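Local coordinates for zinc-binding protein TroA (Treponema pallidum, PDB 1K0F), which binds zinc with high affinity and specificity in the periplasm and delivers it to the membrane permease of an ABC transporter for import, at residues D100-F105 with F246-G251; R161-T166 with A207-P212; H37-T42 with T64-V69; D53-N58 with G75-V80. One frame throughout, in Å; residues are numbered along the deposited sequence.

Overall arrangement
Interaction 1 lies almost at the centre of the chain, where the two lobes meet, and is mostly buried; the other three lie 16 to 22 Å from that centre and are partly buried. Interactions 3 and 4 share the N-terminal lobe: helix 67-73, whose start enters interaction 3, connects the two strands paired in interaction 4. Interaction 2 belongs to the C-terminal lobe, its centre about 41 Å from that of interaction 4. Chemistry follows position. Interaction 1 gathers polar zinc-site groups and is touched by H37 of interaction 3 and N58 of interaction 4. Interaction 4 rests on backbone hydrogen bonds, interaction 2 is mainly side-chain packing, and interaction 3 sets side chains against a loop backbone.

Interaction 1: residues D100-F105 with F246-G251; sequences DPHVWF and FSDAMG
H102 and D248 mark the closest backbone approach, with CA atoms 7.5 Å apart, between two irregular loops that follow strands 98-99 and 240-245. The one clear hydrogen bond between them runs from W104 NE1 to S247 O at 3.1 Å. It meets the carbonyl nearly head-on, but is bent at the hydrogen (138°), and the oxygen lies 24° out of the indole plane. W104 CG stands between its own backbone N and carbonyl carbon (chi1 55°), and one face of the indole lies against H102 CA. Beside W104, F105 turns its edge to the same loop: CZ is 3.0 Å from F246 O, which lies at the ring edge, and also approaches S247 O. The H102 imidazole is fixed, because ND1 donates an almost straight, in-plane bond to D100 OD1 (2.8 Å). Its far edge faces D248, and H102 CD2 comes within 3.1 Å of D248 OD1. This oxygen receives a weak hydrogen bond from H168 NE2, while S247 OG turns to S219 and E217. H102 and D248 are zinc ligands together with H37 and H168, and D100 is placed as a second-shell residue and probably orients the H102 ring. Here the metal is absent and the ligands lie against one another, as fits the closed, zinc-free site between the two lobes of a cluster-9 solute-binding protein.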
loop_
_atom_site.group_PDB
_atom_site.type_symbol
_atom_site.label_atom_id
_atom_site.label_comp_id
_atom_site.label_asym_id
_atom_site.label_seq_id
_atom_site.Cartn_x
_atom_site.Cartn_y
_atom_site.Cartn_z
ATOM N N ASP A 100 -9.580 7.101 2.756
ATOM C CA ASP A 100 -8.245 6.733 2.289
ATOM C C ASP A 100 -7.939 5.301 2.716
ATOM O O ASP A 100 -7.783 5.012 3.896
ATOM C CB ASP A 100 -7.214 7.700 2.880
ATOM C CG ASP A 100 -5.860 7.623 2.184
ATOM O OD1 ASP A 100 -5.756 6.956 1.137
ATOM O OD2 ASP A 100 -4.891 8.233 2.694
ATOM N N PRO A 101 -7.862 4.387 1.743
ATOM C CA PRO A 101 -7.584 2.969 2.004
ATOM C C PRO A 101 -6.117 2.570 2.127
ATOM O O PRO A 101 -5.818 1.415 2.423
ATOM C CB PRO A 101 -8.258 2.262 0.838
ATOM C CG PRO A 101 -8.289 3.282 -0.271
ATOM C CD PRO A 101 -8.058 4.647 0.309
ATOM N N HIS A 102 -5.212 3.518 1.917
ATOM C CA HIS A 102 -3.782 3.235 1.976
ATOM C C HIS A 102 -3.203 3.294 3.372
ATOM O O HIS A 102 -2.180 3.929 3.603
ATOM C CB HIS A 102 -3.052 4.194 1.058
ATOM C CG HIS A 102 -3.616 4.231 -0.325
ATOM N ND1 HIS A 102 -4.684 5.033 -0.672
ATOM C CD2 HIS A 102 -3.286 3.540 -1.442
ATOM C CE1 HIS A 102 -4.985 4.836 -1.943
ATOM N NE2 HIS A 102 -4.150 3.935 -2.435
ATOM N N VAL A 103 -3.856 2.595 4.287
ATOM C CA VAL A 103 -3.453 2.556 5.685
ATOM C C VAL A 103 -2.166 1.776 5.961
ATOM O O VAL A 103 -1.561 1.910 7.021
ATOM C CB VAL A 103 -4.584 1.964 6.542
ATOM C CG1 VAL A 103 -5.814 2.861 6.464
ATOM C CG2 VAL A 103 -4.916 0.572 6.050
ATOM N N TRP A 104 -1.748 0.959 5.008
ATOM C CA TRP A 104 -0.533 0.185 5.194
ATOM C C TRP A 104 0.675 1.100 5.118
ATOM O O TRP A 104 1.813 0.629 5.066
ATOM C CB TRP A 104 -0.414 -0.871 4.107
ATOM C CG TRP A 104 -0.492 -0.279 2.764
ATOM C CD1 TRP A 104 0.503 0.372 2.092
ATOM C CD2 TRP A 104 -1.643 -0.237 1.923
ATOM N NE1 TRP A 104 0.040 0.816 0.879
ATOM C CE2 TRP A 104 -1.275 0.455 0.749
ATOM C CE3 TRP A 104 -2.949 -0.722 2.047
ATOM C CZ2 TRP A 104 -2.169 0.677 -0.295
ATOM C CZ3 TRP A 104 -3.839 -0.499 1.011
ATOM C CH2 TRP A 104 -3.444 0.194 -0.147
ATOM N N PHE A 105 0.431 2.405 5.074
ATOM C CA PHE A 105 1.532 3.350 5.019
ATOM C C PHE A 105 1.727 4.017 6.369
ATOM O O PHE A 105 2.610 4.853 6.538
ATOM C CB PHE A 105 1.323 4.373 3.908
ATOM C CG PHE A 105 1.859 3.916 2.578
ATOM C CD1 PHE A 105 3.033 3.176 2.508
ATOM C CD2 PHE A 105 1.170 4.190 1.401
ATOM C CE1 PHE A 105 3.515 2.713 1.284
ATOM C CE2 PHE A 105 1.638 3.735 0.176
ATOM C CZ PHE A 105 2.813 2.989 0.114
ATOM N N PHE A 246 6.633 2.094 -4.114
ATOM C CA PHE A 246 5.632 1.046 -4.034
ATOM C C PHE A 246 4.403 1.705 -3.469
ATOM O O PHE A 246 4.418 2.159 -2.332
ATOM C CB PHE A 246 6.091 -0.063 -3.096
ATOM C CG PHE A 246 7.207 -0.883 -3.645
ATOM C CD1 PHE A 246 6.999 -1.695 -4.750
ATOM C CD2 PHE A 246 8.475 -0.787 -3.108
ATOM C CE1 PHE A 246 8.040 -2.392 -5.317
ATOM C CE2 PHE A 246 9.522 -1.476 -3.665
ATOM C CZ PHE A 246 9.312 -2.281 -4.774
ATOM N N SER A 247 3.345 1.782 -4.263
ATOM C CA SER A 247 2.128 2.404 -3.783
ATOM C C SER A 247 1.191 1.343 -3.237
ATOM O O SER A 247 1.127 1.122 -2.025
ATOM C CB SER A 247 1.442 3.178 -4.902
ATOM O OG SER A 247 1.842 2.712 -6.174
ATOM N N ASP A 248 0.464 0.677 -4.125
ATOM C CA ASP A 248 -0.465 -0.353 -3.691
ATOM C C ASP A 248 0.138 -1.742 -3.818
ATOM O O ASP A 248 -0.374 -2.694 -3.233
ATOM C CB ASP A 248 -1.757 -0.300 -4.516
ATOM C CG ASP A 248 -2.209 1.122 -4.822
ATOM O OD1 ASP A 248 -2.152 1.981 -3.917
ATOM O OD2 ASP A 248 -2.630 1.374 -5.977
ATOM N N ALA A 249 1.228 -1.845 -4.579
ATOM C CA ALA A 249 1.887 -3.130 -4.813
ATOM C C ALA A 249 3.297 -3.235 -4.250
ATOM O O ALA A 249 4.024 -2.242 -4.165
ATOM C CB ALA A 249 1.915 -3.436 -6.315
ATOM N N MET A 250 3.676 -4.460 -3.893
ATOM C CA MET A 250 4.990 -4.737 -3.329
ATOM C C MET A 250 5.978 -5.157 -4.398
ATOM O O MET A 250 5.659 -5.180 -5.590
ATOM C CB MET A 250 4.900 -5.859 -2.301
ATOM C CG MET A 250 4.294 -5.466 -0.984
ATOM S SD MET A 250 4.767 -6.642 0.279
ATOM C CE MET A 250 4.648 -8.189 -0.618
ATOM N N GLY A 251 7.179 -5.502 -3.954
ATOM C CA GLY A 251 8.196 -5.950 -4.884
ATOM C C GLY A 251 7.972 -7.417 -5.198
ATOM O O GLY A 251 6.959 -7.990 -4.776
#

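Interaction 2: residues R161-T166 with A207-P212; sequences RRVLVT and AQRKLP
L211 lies across the side chains of V163 and V165, meeting each at about a right angle, and its two methyls divide the work. L211 CD1 packs on V165 CG2 at 3.5 Å, whereas L211 CD2 sits against CB and CG1 of V163, 4.1 Å from CG1. Both valines have CG1 anti to the backbone N (chi1 177° and 175°) and CG2 beside it. In V163 this second methyl meets R209: NH2 is 3.3 Å from V163 CG2, the guanidinium standing oblique to the methyl and its chain crossing the valine at about a right angle. The charged end of R209 is engaged elsewhere, through a salt bridge from NH1 to E181. At the other margin P212 CG touches R161 NH1 at 3.3 Å, approaching the edge of the guanidinium, and that nitrogen donates to L275 O. F205 of helix 196-208 also packs against both valines. No hydrogen bond joins the two segments. K210, with positive phi, is the first residue to leave helical backbone angles, and the chain then enters strand 213-217, which bonds to V165. The contact thus packs the exit from a helix onto the strand beside which the chain returns, part of the alpha/beta C-terminal lobe.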
loop_
_atom_site.group_PDB
_atom_site.type_symbol
_atom_site.label_atom_id
_atom_site.label_comp_id
_atom_site.label_asym_id
_atom_site.label_seq_id
_atom_site.Cartn_x
_atom_site.Cartn_y
_atom_site.Cartn_z
ATOM N N ARG A 161 11.983 19.846 3.010
ATOM C CA ARG A 161 12.300 18.818 2.020
ATOM C C ARG A 161 11.311 17.644 2.042
ATOM O O ARG A 161 11.293 16.819 1.126
ATOM C CB ARG A 161 13.720 18.291 2.260
ATOM C CG ARG A 161 14.813 19.359 2.187
ATOM C CD ARG A 161 16.095 18.827 1.533
ATOM N NE ARG A 161 16.863 19.879 0.863
ATOM C CZ ARG A 161 17.111 19.914 -0.443
ATOM N NH1 ARG A 161 16.649 18.950 -1.226
ATOM N NH2 ARG A 161 17.814 20.913 -0.965
ATOM N N ARG A 162 10.483 17.581 3.081
ATOM C CA ARG A 162 9.516 16.502 3.225
ATOM C C ARG A 162 8.294 16.625 2.317
ATOM O O ARG A 162 7.271 16.001 2.566
ATOM C CB ARG A 162 9.064 16.410 4.678
ATOM C CG ARG A 162 10.112 15.859 5.633
ATOM C CD ARG A 162 9.555 15.836 7.056
ATOM N NE ARG A 162 10.583 15.957 8.087
ATOM C CZ ARG A 162 10.423 16.606 9.240
ATOM N NH1 ARG A 162 9.269 17.204 9.523
ATOM N NH2 ARG A 162 11.418 16.648 10.117
ATOM N N VAL A 163 8.393 17.429 1.271
ATOM C CA VAL A 163 7.276 17.587 0.343
ATOM C C VAL A 163 7.403 16.498 -0.713
ATOM O O VAL A 163 8.288 16.563 -1.566
ATOM C CB VAL A 163 7.315 18.955 -0.373
ATOM C CG1 VAL A 163 6.185 19.045 -1.376
ATOM C CG2 VAL A 163 7.222 20.081 0.641
ATOM N N LEU A 164 6.543 15.488 -0.656
ATOM C CA LEU A 164 6.615 14.408 -1.637
ATOM C C LEU A 164 5.479 14.410 -2.653
ATOM O O LEU A 164 4.301 14.446 -2.302
ATOM C CB LEU A 164 6.670 13.048 -0.927
ATOM C CG LEU A 164 6.256 11.791 -1.703
ATOM C CD1 LEU A 164 7.431 11.223 -2.494
ATOM C CD2 LEU A 164 5.742 10.762 -0.709
ATOM N N VAL A 165 5.852 14.378 -3.923
ATOM C CA VAL A 165 4.876 14.344 -4.997
ATOM C C VAL A 165 5.101 13.003 -5.682
ATOM O O VAL A 165 6.220 12.671 -6.074
ATOM C CB VAL A 165 5.085 15.509 -5.992
ATOM C CG1 VAL A 165 4.126 15.369 -7.161
ATOM C CG2 VAL A 165 4.858 16.842 -5.291
ATOM N N THR A 166 4.034 12.226 -5.811
ATOM C CA THR A 166 4.126 10.907 -6.415
ATOM C C THR A 166 3.063 10.649 -7.475
ATOM O O THR A 166 2.206 11.493 -7.727
ATOM C CB THR A 166 3.986 9.835 -5.338
ATOM O OG1 THR A 166 2.970 10.239 -4.415
ATOM C CG2 THR A 166 5.304 9.651 -4.591
ATOM N N ALA A 207 8.039 23.182 -9.426
ATOM C CA ALA A 207 9.053 24.109 -9.929
ATOM C C ALA A 207 9.199 25.308 -8.994
ATOM O O ALA A 207 10.289 25.860 -8.838
ATOM C CB ALA A 207 8.682 24.578 -11.324
ATOM N N GLN A 208 8.091 25.701 -8.381
ATOM C CA GLN A 208 8.086 26.816 -7.462
ATOM C C GLN A 208 8.846 26.387 -6.213
ATOM O O GLN A 208 9.817 27.028 -5.819
ATOM C CB GLN A 208 6.648 27.188 -7.112
ATOM C CG GLN A 208 6.210 28.508 -7.727
ATOM C CD GLN A 208 4.930 28.393 -8.537
ATOM O OE1 GLN A 208 4.714 29.150 -9.498
ATOM N NE2 GLN A 208 4.068 27.455 -8.154
ATOM N N ARG A 209 8.407 25.289 -5.606
ATOM C CA ARG A 209 9.046 24.769 -4.405
ATOM C C ARG A 209 10.390 24.124 -4.733
ATOM O O ARG A 209 11.144 23.755 -3.834
ATOM C CB ARG A 209 8.125 23.757 -3.717
ATOM C CG ARG A 209 6.668 24.201 -3.646
ATOM C CD ARG A 209 6.453 25.217 -2.542
ATOM N NE ARG A 209 6.976 24.737 -1.267
ATOM C CZ ARG A 209 6.403 23.783 -0.541
ATOM N NH1 ARG A 209 5.291 23.208 -0.967
ATOM N NH2 ARG A 209 6.937 23.404 0.616
ATOM N N LYS A 210 10.682 23.986 -6.023
ATOM C CA LYS A 210 11.948 23.403 -6.474
ATOM C C LYS A 210 12.248 22.027 -5.868
ATOM O O LYS A 210 13.232 21.866 -5.161
ATOM C CB LYS A 210 13.104 24.358 -6.145
ATOM C CG LYS A 210 13.386 25.410 -7.203
ATOM C CD LYS A 210 12.901 26.778 -6.759
ATOM C CE LYS A 210 12.570 27.670 -7.956
ATOM N NZ LYS A 210 13.603 28.732 -8.193
ATOM N N LEU A 211 11.412 21.034 -6.164
ATOM C CA LEU A 211 11.604 19.683 -5.628
ATOM C C LEU A 211 12.785 18.936 -6.235
ATOM O O LEU A 211 12.845 18.723 -7.445
ATOM C CB LEU A 211 10.350 18.832 -5.839
ATOM C CG LEU A 211 9.020 19.239 -5.201
ATOM C CD1 LEU A 211 8.180 17.995 -4.977
ATOM C CD2 LEU A 211 9.251 19.971 -3.882
ATOM N N PRO A 212 13.732 18.499 -5.391
ATOM C CA PRO A 212 14.876 17.778 -5.951
ATOM C C PRO A 212 14.383 16.559 -6.704
ATOM O O PRO A 212 14.962 16.171 -7.706
ATOM C CB PRO A 212 15.711 17.399 -4.725
ATOM C CG PRO A 212 14.769 17.503 -3.575
ATOM C CD PRO A 212 13.809 18.597 -3.924
#

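Interaction 3: residues H37-T42 with T64-V69; sequences HLYTAT and TKMGEV
K65 leans over the backbone of H37, L38 and Y39 where the loop leading to helix 43-51 passes the start of helix 67-73, in the alpha/beta N-terminal lobe. K65 CB lies 3.5 Å from Y39 O, and K65 CG is more loosely placed 4.0 Å from H37 O. The chain bends at chi2 (126°), and K65 CD comes to 3.1 Å from H37 O and 3.6 Å from L38 CA. K65 CE passes L38 CD2 at 4.3 Å. A second bend, at chi4, places NZ, which makes no close contact with segment 37-42. The aliphatic part of the lysine therefore lies against main-chain carbonyls and L38 at an exposed margin. T64 also turns toward H37 O, its OG1 2.7 Å away. The side chain of H37, a zinc ligand, leaves the backbone away from segment 64-69; ND1 is weakly bonded to L62 O, and the ring meets those of H102 and H168. V46 of helix 43-51 is a neighbour of A41. The more buried part belongs to M66, at the N-cap position of helix 67-73. Its thioether bends at chi3 (143°), and M66 CE touches both A41 CB and Y39 CD2, each at 3.8 Å, the latter at the ring edge.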
loop_
_atom_site.group_PDB
_atom_site.type_symbol
_atom_site.label_atom_id
_atom_site.label_comp_id
_atom_site.label_asym_id
_atom_site.label_seq_id
_atom_site.Cartn_x
_atom_site.Cartn_y
_atom_site.Cartn_z
ATOM N N HIS A 37 -6.868 -1.098 -7.337
ATOM C CA HIS A 37 -8.012 -0.268 -7.716
ATOM C C HIS A 37 -8.684 -0.834 -8.959
ATOM O O HIS A 37 -9.829 -1.282 -8.927
ATOM C CB HIS A 37 -7.567 1.165 -8.024
ATOM C CG HIS A 37 -6.761 1.806 -6.935
ATOM N ND1 HIS A 37 -7.226 1.940 -5.645
ATOM C CD2 HIS A 37 -5.528 2.370 -6.949
ATOM C CE1 HIS A 37 -6.317 2.557 -4.910
ATOM N NE2 HIS A 37 -5.276 2.828 -5.678
ATOM N N LEU A 38 -7.947 -0.818 -10.056
ATOM C CA LEU A 38 -8.460 -1.290 -11.325
ATOM C C LEU A 38 -8.153 -2.755 -11.587
ATOM O O LEU A 38 -7.944 -3.156 -12.732
ATOM C CB LEU A 38 -7.881 -0.417 -12.431
ATOM C CG LEU A 38 -7.726 1.039 -11.977
ATOM C CD1 LEU A 38 -6.393 1.591 -12.450
ATOM C CD2 LEU A 38 -8.886 1.867 -12.514
ATOM N N TYR A 39 -8.135 -3.555 -10.527
ATOM C CA TYR A 39 -7.851 -4.982 -10.662
ATOM C C TYR A 39 -9.143 -5.813 -10.646
ATOM O O TYR A 39 -10.053 -5.549 -9.850
ATOM C CB TYR A 39 -6.907 -5.447 -9.538
ATOM C CG TYR A 39 -6.404 -6.872 -9.705
ATOM C CD1 TYR A 39 -5.189 -7.136 -10.327
ATOM C CD2 TYR A 39 -7.167 -7.954 -9.274
ATOM C CE1 TYR A 39 -4.750 -8.445 -10.523
ATOM C CE2 TYR A 39 -6.739 -9.265 -9.468
ATOM C CZ TYR A 39 -5.533 -9.505 -10.095
ATOM O OH TYR A 39 -5.134 -10.806 -10.323
ATOM N N THR A 40 -9.206 -6.807 -11.537
ATOM C CA THR A 40 -10.352 -7.718 -11.652
ATOM C C THR A 40 -9.867 -9.149 -11.446
ATOM O O THR A 40 -8.784 -9.510 -11.906
ATOM C CB THR A 40 -10.993 -7.683 -13.056
ATOM O OG1 THR A 40 -10.603 -6.483 -13.730
ATOM C CG2 THR A 40 -12.508 -7.764 -12.955
ATOM N N ALA A 41 -10.664 -9.965 -10.763
ATOM C CA ALA A 41 -10.293 -11.358 -10.533
ATOM C C ALA A 41 -10.520 -12.122 -11.830
ATOM O O ALA A 41 -11.657 -12.355 -12.228
ATOM C CB ALA A 41 -11.138 -11.961 -9.414
ATOM N N THR A 42 -9.431 -12.500 -12.490
ATOM C CA THR A 42 -9.518 -13.238 -13.738
ATOM C C THR A 42 -10.218 -14.574 -13.499
ATOM O O THR A 42 -10.693 -14.851 -12.396
ATOM C CB THR A 42 -8.127 -13.511 -14.292
ATOM O OG1 THR A 42 -7.458 -14.450 -13.440
ATOM C CG2 THR A 42 -7.316 -12.224 -14.348
ATOM N N THR A 64 -11.691 -1.484 -5.064
ATOM C CA THR A 64 -12.932 -1.023 -5.682
ATOM C C THR A 64 -13.683 -2.006 -6.578
ATOM O O THR A 64 -14.884 -2.219 -6.406
ATOM C CB THR A 64 -12.670 0.250 -6.509
ATOM O OG1 THR A 64 -11.740 -0.051 -7.562
ATOM C CG2 THR A 64 -12.093 1.349 -5.626
ATOM N N LYS A 65 -12.976 -2.606 -7.532
ATOM C CA LYS A 65 -13.591 -3.530 -8.482
ATOM C C LYS A 65 -13.707 -5.002 -8.071
ATOM O O LYS A 65 -13.589 -5.890 -8.914
ATOM C CB LYS A 65 -12.847 -3.437 -9.816
ATOM C CG LYS A 65 -13.278 -2.266 -10.686
ATOM C CD LYS A 65 -12.096 -1.406 -11.094
ATOM C CE LYS A 65 -12.554 -0.225 -11.919
ATOM N NZ LYS A 65 -13.903 0.236 -11.488
ATOM N N MET A 66 -13.961 -5.273 -6.796
ATOM C CA MET A 66 -14.077 -6.657 -6.344
ATOM C C MET A 66 -15.296 -6.903 -5.451
ATOM O O MET A 66 -15.573 -8.045 -5.077
ATOM C CB MET A 66 -12.804 -7.072 -5.602
ATOM C CG MET A 66 -11.644 -7.417 -6.517
ATOM S SD MET A 66 -10.320 -8.287 -5.671
ATOM C CE MET A 66 -9.817 -9.429 -6.927
ATOM N N GLY A 67 -16.014 -5.831 -5.118
ATOM C CA GLY A 67 -17.195 -5.933 -4.268
ATOM C C GLY A 67 -18.146 -7.066 -4.612
ATOM O O GLY A 67 -18.477 -7.887 -3.755
ATOM N N GLU A 68 -18.598 -7.105 -5.862
ATOM C CA GLU A 68 -19.505 -8.150 -6.323
ATOM C C GLU A 68 -18.912 -9.518 -5.998
ATOM O O GLU A 68 -19.500 -10.295 -5.245
ATOM C CB GLU A 68 -19.726 -8.023 -7.835
ATOM C CG GLU A 68 -21.173 -8.218 -8.289
ATOM C CD GLU A 68 -21.993 -6.924 -8.294
ATOM O OE1 GLU A 68 -23.144 -6.946 -7.793
ATOM O OE2 GLU A 68 -21.493 -5.892 -8.802
ATOM N N VAL A 69 -17.734 -9.793 -6.552
ATOM C CA VAL A 69 -17.045 -11.067 -6.337
ATOM C C VAL A 69 -16.919 -11.441 -4.861
ATOM O O VAL A 69 -17.061 -12.606 -4.503
ATOM C CB VAL A 69 -15.613 -11.064 -6.951
ATOM C CG1 VAL A 69 -15.333 -12.401 -7.612
ATOM C CG2 VAL A 69 -15.462 -9.934 -7.966
#

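Interaction 4: residues D53-N58 with G75-V80; sequences DLILYN and GSRLVV
I55 bonds through both its peptide groups to the strand alongside. I55 N donates to L78 O at 2.7 Å. I55 O accepts from V80 N at 2.9 Å. One step further on, Y57 N donates to V80 O at 3.0 Å. All three bonds are fairly straight, and their stagger, with I55 reaching the residues on either side of V79, is that of parallel strands, here only 9° apart. Each carbonyl also receives a CA-H...O contact, as from V79 CA to I55 O.

Outward from this ladder, the side chains alternate between the two faces. On one, L54 CD1 touches L78 CB at 3.8 Å, while L56 and V80 lie side by side, pointing the same way, with L56 CD2 3.9 Å from V80 CB; helices 107-124 and 10-20 cover this face. On the other, I55 and V79 also run together, and I55 CD1 meets R77 CD at 3.4 Å, while I55 packs on F70 and L73 of helix 67-73. Y57, its CG between the backbone N and carbonyl carbon (chi1 68°), crosses V79 obliquely, with CE1 3.4 Å from V79 CG1, and its ring also meets F70.

The unit is a beta-alpha-beta crossover through helix 67-73. L54 and L56 use their backbone groups on strand 4-7 while I55 and Y57 bond to strand 78-81, one of the two outermost strands of this sheet. The chemistry implies that main-chain bonds set the register and mainly aliphatic side chains pack against helices on both faces.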
loop_
_atom_site.group_PDB
_atom_site.type_symbol
_atom_site.label_atom_id
_atom_site.label_comp_id
_atom_site.label_asym_id
_atom_site.label_seq_id
_atom_site.Cartn_x
_atom_site.Cartn_y
_atom_site.Cartn_z
ATOM N N ASP A 53 -10.312 -21.024 1.716
ATOM C CA ASP A 53 -10.953 -21.268 2.993
ATOM C C ASP A 53 -10.951 -19.932 3.717
ATOM O O ASP A 53 -11.750 -19.692 4.620
ATOM C CB ASP A 53 -10.157 -22.286 3.799
ATOM C CG ASP A 53 -9.951 -23.564 3.052
ATOM O OD1 ASP A 53 -10.956 -24.086 2.509
ATOM O OD2 ASP A 53 -8.802 -24.042 3.009
ATOM N N LEU A 54 -10.040 -19.062 3.296
ATOM C CA LEU A 54 -9.910 -17.742 3.891
ATOM C C LEU A 54 -9.567 -16.713 2.833
ATOM O O LEU A 54 -8.538 -16.816 2.177
ATOM C CB LEU A 54 -8.809 -17.760 4.951
ATOM C CG LEU A 54 -8.334 -16.403 5.453
ATOM C CD1 LEU A 54 -9.470 -15.745 6.211
ATOM C CD2 LEU A 54 -7.117 -16.565 6.342
ATOM N N ILE A 55 -10.436 -15.728 2.658
ATOM C CA ILE A 55 -10.180 -14.671 1.691
ATOM C C ILE A 55 -9.853 -13.398 2.460
ATOM O O ILE A 55 -10.587 -13.000 3.371
ATOM C CB ILE A 55 -11.386 -14.405 0.777
ATOM C CG1 ILE A 55 -11.528 -15.535 -0.245
ATOM C CG2 ILE A 55 -11.187 -13.086 0.038
ATOM C CD1 ILE A 55 -12.796 -15.445 -1.067
ATOM N N LEU A 56 -8.739 -12.771 2.086
ATOM C CA LEU A 56 -8.273 -11.559 2.744
ATOM C C LEU A 56 -8.110 -10.390 1.786
ATOM O O LEU A 56 -7.504 -10.511 0.720
ATOM C CB LEU A 56 -6.940 -11.824 3.453
ATOM C CG LEU A 56 -6.993 -12.673 4.727
ATOM C CD1 LEU A 56 -5.595 -12.802 5.314
ATOM C CD2 LEU A 56 -7.943 -12.045 5.729
ATOM N N TYR A 57 -8.658 -9.253 2.187
ATOM C CA TYR A 57 -8.566 -8.047 1.398
ATOM C C TYR A 57 -8.594 -6.825 2.311
ATOM O O TYR A 57 -9.016 -6.897 3.469
ATOM C CB TYR A 57 -9.694 -7.997 0.362
ATOM C CG TYR A 57 -11.101 -7.833 0.909
ATOM C CD1 TYR A 57 -11.723 -8.858 1.626
ATOM C CD2 TYR A 57 -11.840 -6.675 0.634
ATOM C CE1 TYR A 57 -13.032 -8.736 2.046
ATOM C CE2 TYR A 57 -13.157 -6.546 1.054
ATOM C CZ TYR A 57 -13.747 -7.578 1.758
ATOM O OH TYR A 57 -15.048 -7.429 2.188
ATOM N N ASN A 58 -8.119 -5.707 1.783
ATOM C CA ASN A 58 -8.050 -4.454 2.511
ATOM C C ASN A 58 -9.347 -4.013 3.180
ATOM O O ASN A 58 -9.509 -4.073 4.406
ATOM C CB ASN A 58 -7.606 -3.354 1.552
ATOM C CG ASN A 58 -6.731 -2.323 2.210
ATOM O OD1 ASN A 58 -5.879 -2.662 3.040
ATOM N ND2 ASN A 58 -6.921 -1.061 1.843
ATOM N N GLY A 75 -19.910 -15.380 3.181
ATOM C CA GLY A 75 -20.966 -16.230 3.712
ATOM C C GLY A 75 -20.765 -17.706 3.440
ATOM O O GLY A 75 -21.220 -18.560 4.203
ATOM N N SER A 76 -20.088 -18.005 2.339
ATOM C CA SER A 76 -19.810 -19.382 1.962
ATOM C C SER A 76 -18.453 -19.751 2.533
ATOM O O SER A 76 -18.150 -20.924 2.745
ATOM C CB SER A 76 -19.788 -19.508 0.436
ATOM O OG SER A 76 -20.756 -18.660 -0.159
ATOM N N ARG A 77 -17.642 -18.731 2.785
ATOM C CA ARG A 77 -16.306 -18.933 3.324
ATOM C C ARG A 77 -15.904 -17.745 4.162
ATOM O O ARG A 77 -16.671 -16.801 4.330
ATOM C CB ARG A 77 -15.295 -19.085 2.192
ATOM C CG ARG A 77 -15.073 -17.800 1.405
ATOM C CD ARG A 77 -14.756 -18.089 -0.055
ATOM N NE ARG A 77 -15.592 -19.159 -0.594
ATOM C CZ ARG A 77 -15.116 -20.228 -1.223
ATOM N NH1 ARG A 77 -13.811 -20.372 -1.395
ATOM N NH2 ARG A 77 -15.948 -21.156 -1.678
ATOM N N LEU A 78 -14.688 -17.788 4.677
ATOM C CA LEU A 78 -14.189 -16.696 5.484
ATOM C C LEU A 78 -13.751 -15.565 4.552
ATOM O O LEU A 78 -12.883 -15.758 3.708
ATOM C CB LEU A 78 -13.003 -17.168 6.325
ATOM C CG LEU A 78 -13.331 -17.809 7.674
ATOM C CD1 LEU A 78 -12.045 -18.265 8.363
ATOM C CD2 LEU A 78 -14.074 -16.810 8.544
ATOM N N VAL A 79 -14.376 -14.397 4.697
ATOM C CA VAL A 79 -14.040 -13.230 3.882
ATOM C C VAL A 79 -13.851 -12.060 4.820
ATOM O O VAL A 79 -14.778 -11.646 5.511
ATOM C CB VAL A 79 -15.149 -12.892 2.883
ATOM C CG1 VAL A 79 -14.851 -11.557 2.220
ATOM C CG2 VAL A 79 -15.253 -13.989 1.840
ATOM N N VAL A 80 -12.642 -11.519 4.833
ATOM C CA VAL A 80 -12.326 -10.422 5.726
ATOM C C VAL A 80 -11.560 -9.259 5.098
ATOM O O VAL A 80 -10.529 -9.449 4.460
ATOM C CB VAL A 80 -11.524 -10.957 6.941
ATOM C CG1 VAL A 80 -10.834 -9.811 7.673
ATOM C CG2 VAL A 80 -12.456 -11.714 7.880
#